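Local structure of copper-containing nitrite reductase (Thermus scotoductus, 6HBE) at residues Ile32-Phe44 with Val300-Tyr314. The protein probably reduces nitrite to nitric oxide, with a cytochrome c as electron donor, using copper sites carried by a homotrimer. Numbering follows the deposited sequence.
Sequences IFEVDQGVYLRGF and VKEIPASAKRVVDPY. With CA (calcium ion), chain O.
Tyr-40 packs against the loop formed by Val-300 to Ala-307, while its backbone pairs in parallel with strand 309-311. Its CG stands anti to the carbonyl carbon (chi1 -62°), which sends the ring along this loop. CB lies 4.2 Å from Ile-303 CG1. Further out, CD1 meets Ile-303 CG2 and Ala-307 CB, and CD2 meets Val-300 CG2. CE1 comes within 3.7 Å of Ala-307 CB. CZ reaches Pro-304 CD at 3.5 Å. The hydroxyl OH is pressed to 3.1 Å from Pro-304 CG, a tight fit. In the plane of the ring, water 4 links OH to Ser-306 OG. With an alanine here, Pro-304 and Ala-307 would probably face a gap, and Ser-306 would lose its water link to the ring.

Three backbone bonds are nearly straight. Tyr-40 N donates to Arg-309 O, Tyr-40 O accepts from Val-311 N at 2.7 Å, and Arg-42 N bonds to Val-311 O. Near the start of the strand, Gly-38 O takes two more bent bonds, from Lys-308 N and Arg-309 N. The one from Arg-309 N to Gly-38 O is the longer, at 3.3 Å. Beyond the pairing, the Arg-42 guanidinium has Ile-303 CD1 over one face. Arg-42 NE lies 4.2 Å from Asp-312 OD2, too far for a salt bridge.

A classic beta bulge sets Val-35 and Asp-36 against the single residue Val-39, beside the type II turn. Asp-36 OD1 and Gln-37 OE1 from this turn bind the calcium ion, with five waters. Gln-37 NE2 hydrogen-bonds to Asp-189 OD2. Lys-308 NZ hydrogen-bonds to His-410 O of the second subunit. Phe-44 stacks on the copper ligand His-125. Strand 309-311, parallel to strand 39-46, is the outermost strand within this chain of a sheet of the N-terminal cupredoxin domain, contributed by the chain on its way to the C-terminal cupredoxin domain of this three-domain nitrite reductase.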
loop_
_atom_site.group_PDB
_atom_site.type_symbol
_atom_site.label_atom_id
_atom_site.label_comp_id
_atom_site.label_asym_id
_atom_site.label_seq_id
_atom_site.Cartn_x
_atom_site.Cartn_y
_atom_site.Cartn_z
ATOM N N ILE C 32 3.086 26.593 -8.041
ATOM C CA ILE C 32 2.903 25.684 -9.163
ATOM C C ILE C 32 4.289 25.105 -9.497
ATOM O O ILE C 32 5.223 25.871 -9.728
ATOM C CB ILE C 32 2.318 26.395 -10.393
ATOM C CG1 ILE C 32 1.031 27.139 -10.029
ATOM C CG2 ILE C 32 2.054 25.407 -11.525
ATOM C CD1 ILE C 32 0.412 27.906 -11.181
ATOM N N PHE C 33 4.414 23.769 -9.510
ATOM C CA PHE C 33 5.686 23.086 -9.809
ATOM C C PHE C 33 5.672 22.359 -11.173
ATOM O O PHE C 33 4.698 21.702 -11.498
ATOM C CB PHE C 33 6.000 22.071 -8.697
ATOM C CG PHE C 33 5.621 22.520 -7.300
ATOM C CD1 PHE C 33 6.331 23.516 -6.659
ATOM C CD2 PHE C 33 4.587 21.876 -6.588
ATOM C CE1 PHE C 33 6.008 23.923 -5.378
ATOM C CE2 PHE C 33 4.248 22.280 -5.292
ATOM C CZ PHE C 33 4.974 23.295 -4.684
ATOM N N GLU C 34 6.730 22.475 -11.993
ATOM C CA GLU C 34 6.825 21.674 -13.226
ATOM C C GLU C 34 7.492 20.309 -12.906
ATOM O O GLU C 34 8.690 20.187 -12.867
ATOM C CB GLU C 34 7.567 22.407 -14.369
ATOM C CG GLU C 34 7.242 21.798 -15.750
ATOM C CD GLU C 34 8.198 22.180 -16.893
ATOM O OE1 GLU C 34 9.314 22.653 -16.607
ATOM O OE2 GLU C 34 7.827 21.980 -18.093
ATOM N N VAL C 35 6.690 19.281 -12.666
ATOM C CA VAL C 35 7.213 17.978 -12.212
ATOM C C VAL C 35 7.692 17.042 -13.344
ATOM O O VAL C 35 8.266 16.008 -13.076
ATOM C CB VAL C 35 6.205 17.243 -11.310
ATOM C CG1 VAL C 35 5.981 18.024 -10.026
ATOM C CG2 VAL C 35 4.881 16.946 -12.019
ATOM N N ASP C 36 7.352 17.359 -14.592
ATOM C CA ASP C 36 7.852 16.633 -15.764
ATOM C C ASP C 36 7.735 17.621 -16.938
ATOM O O ASP C 36 7.135 18.700 -16.761
ATOM C CB ASP C 36 7.003 15.374 -15.989
ATOM C CG ASP C 36 7.776 14.216 -16.611
ATOM O OD1 ASP C 36 8.649 14.454 -17.495
ATOM O OD2 ASP C 36 7.466 13.050 -16.259
ATOM N N GLN C 37 8.277 17.287 -18.116
ATOM C CA GLN C 37 8.134 18.170 -19.271
ATOM C C GLN C 37 6.657 18.331 -19.581
ATOM O O GLN C 37 5.977 17.340 -19.781
ATOM C CB GLN C 37 8.859 17.644 -20.533
ATOM C CG GLN C 37 10.386 17.674 -20.486
ATOM C CD GLN C 37 10.992 16.541 -19.682
ATOM O OE1 GLN C 37 10.341 15.528 -19.445
ATOM N NE2 GLN C 37 12.240 16.703 -19.248
ATOM N N GLY C 38 6.160 19.576 -19.605
ATOM C CA GLY C 38 4.737 19.873 -19.936
ATOM C C GLY C 38 3.700 19.461 -18.861
ATOM O O GLY C 38 2.502 19.467 -19.138
ATOM N N VAL C 39 4.150 19.091 -17.662
ATOM C CA VAL C 39 3.251 18.590 -16.583
ATOM C C VAL C 39 3.420 19.443 -15.323
ATOM O O VAL C 39 4.499 19.476 -14.722
ATOM C CB VAL C 39 3.523 17.107 -16.242
ATOM C CG1 VAL C 39 2.590 16.622 -15.118
ATOM C CG2 VAL C 39 3.335 16.249 -17.489
ATOM N N TYR C 40 2.352 20.157 -14.947
ATOM C CA TYR C 40 2.369 21.098 -13.840
ATOM C C TYR C 40 1.504 20.639 -12.683
ATOM O O TYR C 40 0.439 20.111 -12.914
ATOM C CB TYR C 40 1.901 22.485 -14.308
ATOM C CG TYR C 40 2.817 23.032 -15.356
ATOM C CD1 TYR C 40 2.637 22.686 -16.694
ATOM C CD2 TYR C 40 3.891 23.848 -15.023
ATOM C CE1 TYR C 40 3.487 23.159 -17.680
ATOM C CE2 TYR C 40 4.753 24.332 -16.008
ATOM C CZ TYR C 40 4.522 23.982 -17.339
ATOM O OH TYR C 40 5.348 24.426 -18.350
ATOM N N LEU C 41 1.981 20.861 -11.454
ATOM C CA LEU C 41 1.321 20.476 -10.211
ATOM C C LEU C 41 1.046 21.703 -9.345
ATOM O O LEU C 41 1.986 22.417 -8.972
ATOM C CB LEU C 41 2.268 19.536 -9.415
ATOM C CG LEU C 41 1.838 19.083 -8.021
ATOM C CD1 LEU C 41 0.562 18.269 -8.082
ATOM C CD2 LEU C 41 2.939 18.277 -7.333
ATOM N N ARG C 42 -0.215 21.925 -8.985
ATOM C CA ARG C 42 -0.590 22.999 -8.043
ATOM C C ARG C 42 -0.567 22.478 -6.635
ATOM O O ARG C 42 -1.043 21.373 -6.379
ATOM C CB ARG C 42 -2.003 23.525 -8.316
ATOM C CG ARG C 42 -2.204 24.170 -9.680
ATOM C CD ARG C 42 -3.421 25.086 -9.670
ATOM N NE ARG C 42 -4.001 25.128 -10.999
ATOM C CZ ARG C 42 -3.888 26.118 -11.887
ATOM N NH1 ARG C 42 -4.483 25.965 -13.078
ATOM N NH2 ARG C 42 -3.224 27.256 -11.622
ATOM N N GLY C 43 -0.062 23.292 -5.716
ATOM C CA GLY C 43 -0.022 22.948 -4.306
ATOM C C GLY C 43 0.438 24.079 -3.415
ATOM O O GLY C 43 0.203 25.244 -3.706
ATOM N N PHE C 44 1.071 23.723 -2.305
ATOM C CA PHE C 44 1.635 24.668 -1.355
ATOM C C PHE C 44 3.137 24.413 -1.236
ATOM O O PHE C 44 3.584 23.265 -1.393
ATOM C CB PHE C 44 1.022 24.489 0.039
ATOM C CG PHE C 44 -0.479 24.721 0.117
ATOM C CD1 PHE C 44 -1.021 25.983 -0.156
ATOM C CD2 PHE C 44 -1.350 23.697 0.535
ATOM C CE1 PHE C 44 -2.400 26.213 -0.081
ATOM C CE2 PHE C 44 -2.732 23.922 0.616
ATOM C CZ PHE C 44 -3.255 25.177 0.305
ATOM N N VAL C 300 6.606 28.141 -11.179
ATOM C CA VAL C 300 6.181 29.112 -12.189
ATOM C C VAL C 300 5.004 29.960 -11.699
ATOM O O VAL C 300 4.367 29.636 -10.706
ATOM C CB VAL C 300 5.801 28.421 -13.521
ATOM C CG1 VAL C 300 7.019 27.721 -14.113
ATOM C CG2 VAL C 300 4.644 27.446 -13.349
ATOM N N LYS C 301 4.680 31.024 -12.436
ATOM C CA LYS C 301 3.539 31.890 -12.080
ATOM C C LYS C 301 2.311 31.655 -12.919
ATOM O O LYS C 301 1.190 31.755 -12.419
ATOM C CB LYS C 301 3.959 33.354 -12.156
ATOM C CG LYS C 301 5.107 33.674 -11.208
ATOM C CD LYS C 301 4.649 34.107 -9.808
ATOM C CE LYS C 301 3.974 33.028 -8.985
ATOM N NZ LYS C 301 3.989 33.376 -7.538
ATOM N N GLU C 302 2.524 31.335 -14.186
ATOM C CA GLU C 302 1.457 30.949 -15.087
ATOM C C GLU C 302 1.784 29.582 -15.659
ATOM O O GLU C 302 2.950 29.173 -15.734
ATOM C CB GLU C 302 1.324 31.954 -16.245
ATOM C CG GLU C 302 1.348 33.421 -15.834
ATOM C CD GLU C 302 0.723 34.335 -16.872
ATOM O OE1 GLU C 302 1.436 34.826 -17.771
ATOM O OE2 GLU C 302 -0.501 34.551 -16.788
ATOM N N ILE C 303 0.739 28.885 -16.077
ATOM C CA ILE C 303 0.892 27.638 -16.795
ATOM C C ILE C 303 0.831 27.994 -18.281
ATOM O O ILE C 303 -0.105 28.654 -18.714
ATOM C CB ILE C 303 -0.198 26.623 -16.384
ATOM C CG1 ILE C 303 0.048 26.203 -14.920
ATOM C CG2 ILE C 303 -0.192 25.419 -17.320
ATOM C CD1 ILE C 303 -1.093 25.483 -14.261
ATOM N N PRO C 304 1.829 27.576 -19.060
ATOM C CA PRO C 304 1.807 27.889 -20.478
ATOM C C PRO C 304 0.764 27.122 -21.273
ATOM O O PRO C 304 0.229 26.101 -20.823
ATOM C CB PRO C 304 3.221 27.534 -20.942
ATOM C CG PRO C 304 3.716 26.550 -19.961
ATOM C CD PRO C 304 3.099 26.946 -18.656
ATOM N N ALA C 305 0.478 27.637 -22.465
ATOM C CA ALA C 305 -0.459 27.007 -23.395
ATOM C C ALA C 305 0.106 25.705 -23.967
ATOM O O ALA C 305 -0.652 24.881 -24.467
ATOM C CB ALA C 305 -0.813 27.970 -24.527
ATOM N N SER C 306 1.429 25.536 -23.908
ATOM C CA SER C 306 2.078 24.262 -24.241
ATOM C C SER C 306 1.832 23.087 -23.249
ATOM O O SER C 306 2.146 21.957 -23.584
ATOM C CB SER C 306 3.588 24.464 -24.423
ATOM O OG SER C 306 4.245 24.772 -23.201
ATOM N N ALA C 307 1.283 23.345 -22.057
ATOM C CA ALA C 307 1.110 22.304 -21.013
ATOM C C ALA C 307 0.272 21.133 -21.487
ATOM O O ALA C 307 -0.763 21.337 -22.120
ATOM C CB ALA C 307 0.470 22.910 -19.758
ATOM N N LYS C 308 0.689 19.910 -21.160
ATOM C CA LYS C 308 -0.134 18.732 -21.494
ATOM C C LYS C 308 -0.997 18.216 -20.341
ATOM O O LYS C 308 -1.977 17.530 -20.577
ATOM C CB LYS C 308 0.657 17.614 -22.198
ATOM C CG LYS C 308 1.872 17.084 -21.501
ATOM C CD LYS C 308 2.730 16.225 -22.436
ATOM C CE LYS C 308 4.010 15.853 -21.696
ATOM N NZ LYS C 308 4.845 14.782 -22.340
ATOM N N ARG C 309 -0.683 18.612 -19.109
ATOM C CA ARG C 309 -1.450 18.176 -17.943
ATOM C C ARG C 309 -1.237 19.175 -16.815
ATOM O O ARG C 309 -0.103 19.660 -16.617
ATOM C CB ARG C 309 -0.999 16.755 -17.519
ATOM C CG ARG C 309 -1.576 16.252 -16.207
ATOM C CD ARG C 309 -1.271 14.777 -15.945
ATOM N NE ARG C 309 -2.304 13.878 -16.471
ATOM C CZ ARG C 309 -2.184 12.551 -16.611
ATOM N NH1 ARG C 309 -1.061 11.904 -16.247
ATOM N NH2 ARG C 309 -3.212 11.860 -17.120
ATOM N N VAL C 310 -2.324 19.521 -16.116
ATOM C CA VAL C 310 -2.241 20.230 -14.844
ATOM C C VAL C 310 -2.880 19.378 -13.758
ATOM O O VAL C 310 -4.053 19.044 -13.839
ATOM C CB VAL C 310 -2.971 21.605 -14.864
ATOM C CG1 VAL C 310 -2.751 22.340 -13.534
ATOM C CG2 VAL C 310 -2.464 22.435 -16.030
ATOM N N VAL C 311 -2.095 19.062 -12.728
ATOM C CA VAL C 311 -2.507 18.207 -11.617
ATOM C C VAL C 311 -2.815 19.142 -10.437
ATOM O O VAL C 311 -2.051 20.079 -10.189
ATOM C CB VAL C 311 -1.359 17.238 -11.220
ATOM C CG1 VAL C 311 -1.794 16.314 -10.082
ATOM C CG2 VAL C 311 -0.875 16.431 -12.434
ATOM N N ASP C 312 -3.934 18.901 -9.745
ATOM C CA ASP C 312 -4.300 19.667 -8.557
ATOM C C ASP C 312 -5.103 18.787 -7.599
ATOM O O ASP C 312 -6.261 18.510 -7.863
ATOM C CB ASP C 312 -5.117 20.911 -8.969
ATOM C CG ASP C 312 -5.468 21.820 -7.789
ATOM O OD1 ASP C 312 -5.236 21.500 -6.586
ATOM O OD2 ASP C 312 -5.950 22.919 -8.071
ATOM N N PRO C 313 -4.502 18.364 -6.471
ATOM C CA PRO C 313 -5.261 17.450 -5.632
ATOM C C PRO C 313 -6.560 18.050 -5.055
ATOM O O PRO C 313 -7.568 17.338 -4.970
ATOM C CB PRO C 313 -4.271 17.100 -4.514
ATOM C CG PRO C 313 -3.289 18.216 -4.500
ATOM C CD PRO C 313 -3.169 18.660 -5.905
ATOM N N TYR C 314 -6.524 19.338 -4.720
ATOM C CA TYR C 314 -7.629 20.037 -4.050
ATOM C C TYR C 314 -8.721 20.614 -4.988
ATOM O O TYR C 314 -9.870 20.762 -4.578
ATOM C CB TYR C 314 -7.080 21.188 -3.267
ATOM C CG TYR C 314 -5.863 20.893 -2.383
ATOM C CD1 TYR C 314 -5.930 19.992 -1.337
ATOM C CD2 TYR C 314 -4.649 21.530 -2.618
ATOM C CE1 TYR C 314 -4.830 19.766 -0.526
ATOM C CE2 TYR C 314 -3.556 21.315 -1.805
ATOM C CZ TYR C 314 -3.644 20.441 -0.777
ATOM O OH TYR C 314 -2.536 20.247 0.026
HETATM CA CA CA O . 10.277 13.211 -18.835
HETATM O O HOH W 1 4.777 29.036 -8.066
HETATM O O HOH W 2 9.275 11.471 -17.532
HETATM O O HOH W 3 6.201 14.584 -19.756
HETATM O O HOH W 4 4.816 23.254 -21.124
HETATM O O HOH W 5 12.559 13.373 -20.020
HETATM O O HOH W 6 10.967 10.972 -19.758
HETATM O O HOH W 7 9.063 13.191 -20.585
HETATM O O HOH W 8 11.800 13.354 -17.201
#